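Local coordinates for uncharacterized protein (PDB 3B4Q) that is of unknown function but is probably related to the C-terminal region of resuscitation-promoting factor Rpf1, folding as a small all-helical domain, at residues E30-A33 with N38-E41. Numbering follows the deposited sequence. Where two conformers were deposited one is given.
Sequences EYAA and NTEE
A32 meets T39 through a single methyl group, and between these two segments the closest packing is that of this methyl on T39. The CB of A32 lies 3.6 Å from the OG1 of T39 and 3.7 Å from the CA of T39, so it rests in van der Waals contact with both the hydroxyl and the main chain at the first turn of the second helix. The chi1 of T39, -60°, decides which branch faces A32: OG1 sits beside its own backbone N and touches the methyl, while CG2 is anti to that N and takes no part. The CA atoms of the pair stand 5.2 Å apart, consistent with the small side chain of A32.

The whole interface buries only 91 Å² over both sides, about half of it on A32; the N38 side is loose and exposed. N38 offers mainly backbone, its C atom 4.3 Å from the CB of A32, and its side chain, nowhere nearer than 6.5 Å to the first segment, turns from that helix to serve as N-cap. Its OD1 accepts from the N of E41 at 2.9 Å, with an N-H...O angle of 162° and the donor on a lone pair in the carbonyl plane.

The contact lies at the helix-loop-helix turn where the end of helix 19-35 leads into the start of helix 39-56. A32 and Y31 also touch L42, and OE2 of E40 is hydrogen-bonded to the N of F77, at the start of helix 77-83.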
ATOM      1  N   GLU A  30      11.573   3.808  -0.832  1.00 15.86           N
ATOM      2  CA  GLU A  30      13.046   3.876  -0.834  0.50 17.51           C
ATOM      3  C   GLU A  30      13.571   3.316  -2.157  1.00 16.94           C
ATOM      4  O   GLU A  30      14.404   3.967  -2.861  1.00 17.39           O
ATOM      5  CB  GLU A  30      13.624   3.033   0.319  0.50 17.20           C
ATOM      6  CG  GLU A  30      13.419   3.602   1.750  0.50 19.56           C
ATOM      7  CD  GLU A  30      13.860   2.638   2.878  0.50 19.78           C
ATOM      8  OE1 GLU A  30      13.977   1.382   2.677  0.50 24.92           O
ATOM      9  OE2 GLU A  30      14.095   3.155   3.988  0.50 22.76           O
ATOM     10  N   TYR A  31      13.103   2.100  -2.477  1.00 15.25           N
ATOM     11  CA  TYR A  31      13.575   1.417  -3.714  1.00 15.70           C
ATOM     12  C   TYR A  31      13.176   2.187  -4.980  1.00 15.78           C
ATOM     13  O   TYR A  31      13.983   2.385  -5.931  1.00 15.90           O
ATOM     14  CB  TYR A  31      13.113  -0.049  -3.769  1.00 14.57           C
ATOM     15  CG  TYR A  31      13.629  -0.696  -5.028  1.00 15.10           C
ATOM     16  CD1 TYR A  31      14.994  -0.860  -5.221  1.00 15.62           C
ATOM     17  CD2 TYR A  31      12.772  -1.021  -6.075  1.00 15.35           C
ATOM     18  CE1 TYR A  31      15.500  -1.431  -6.415  1.00 15.24           C
ATOM     19  CE2 TYR A  31      13.272  -1.593  -7.268  1.00 15.69           C
ATOM     20  CZ  TYR A  31      14.622  -1.795  -7.405  1.00 15.86           C
ATOM     21  OH  TYR A  31      15.131  -2.290  -8.584  1.00 17.55           O
ATOM     22  N   ALA A  32      11.943   2.668  -5.013  1.00 15.34           N
ATOM     23  CA  ALA A  32      11.469   3.439  -6.181  1.00 17.24           C
ATOM     24  C   ALA A  32      12.349   4.658  -6.448  1.00 19.73           C
ATOM     25  O   ALA A  32      12.637   4.995  -7.618  1.00 19.30           O
ATOM     26  CB  ALA A  32      10.014   3.899  -5.972  1.00 17.65           C
ATOM     27  N   ALA A  33      12.780   5.319  -5.369  1.00 21.32           N
ATOM     28  CA  ALA A  33      13.651   6.480  -5.533  1.00 23.69           C
ATOM     29  C   ALA A  33      15.011   6.071  -6.097  1.00 24.76           C
ATOM     30  O   ALA A  33      15.529   6.754  -6.996  1.00 25.81           O
ATOM     31  CB  ALA A  33      13.808   7.237  -4.235  1.00 24.00           C
ATOM     32  N   ASN A  38       8.129   4.173 -10.478  1.00 21.45           N
ATOM     33  CA  ASN A  38       6.999   4.969 -10.017  1.00 20.90           C
ATOM     34  C   ASN A  38       6.699   4.627  -8.576  1.00 20.38           C
ATOM     35  O   ASN A  38       6.330   3.483  -8.280  1.00 20.10           O
ATOM     36  CB  ASN A  38       5.756   4.704 -10.870  1.00 22.83           C
ATOM     37  CG  ASN A  38       4.608   5.657 -10.523  1.00 25.19           C
ATOM     38  OD1 ASN A  38       3.901   5.460  -9.547  1.00 26.27           O
ATOM     39  ND2 ASN A  38       4.440   6.712 -11.327  1.00 29.25           N
ATOM     40  N   THR A  39       6.825   5.627  -7.700  1.00 19.57           N
ATOM     41  CA  THR A  39       6.682   5.435  -6.248  1.00 18.55           C
ATOM     42  C   THR A  39       5.303   4.929  -5.848  1.00 17.24           C
ATOM     43  O   THR A  39       5.179   3.989  -5.053  1.00 15.06           O
ATOM     44  CB  THR A  39       7.020   6.745  -5.495  1.00 20.01           C
ATOM     45  OG1 THR A  39       8.382   7.097  -5.800  1.00 22.80           O
ATOM     46  CG2 THR A  39       6.880   6.579  -3.998  1.00 19.60           C
ATOM     47  N   GLU A  40       4.261   5.572  -6.370  1.00 17.22           N
ATOM     48  CA  GLU A  40       2.909   5.196  -5.985  1.00 16.94           C
ATOM     49  C   GLU A  40       2.597   3.778  -6.450  1.00 16.34           C
ATOM     50  O   GLU A  40       2.020   2.986  -5.713  1.00 15.01           O
ATOM     51  CB  GLU A  40       1.904   6.244  -6.492  1.00 18.66           C
ATOM     52  CG  GLU A  40       2.024   7.513  -5.666  1.00 20.67           C
ATOM     53  CD  GLU A  40       0.845   8.426  -5.804  1.00 24.48           C
ATOM     54  OE1 GLU A  40       1.078   9.654  -5.871  1.00 29.89           O
ATOM     55  OE2 GLU A  40      -0.307   7.943  -5.834  1.00 22.35           O
ATOM     56  N   GLU A  41       2.988   3.442  -7.670  1.00 16.72           N
ATOM     57  CA  GLU A  41       2.693   2.118  -8.190  1.00 16.73           C
ATOM     58  C   GLU A  41       3.430   1.037  -7.362  1.00 15.69           C
ATOM     59  O   GLU A  41       2.857  -0.016  -7.024  1.00 14.93           O
ATOM     60  CB  GLU A  41       3.100   2.037  -9.656  1.00 19.96           C
ATOM     61  CG  GLU A  41       2.954   0.693 -10.243  1.00 27.18           C
ATOM     62  CD  GLU A  41       3.148   0.708 -11.750  1.00 29.44           C
ATOM     63  OE1 GLU A  41       2.953   1.785 -12.376  1.00 37.79           O
ATOM     64  OE2 GLU A  41       3.477  -0.368 -12.305  1.00 38.94           O
TER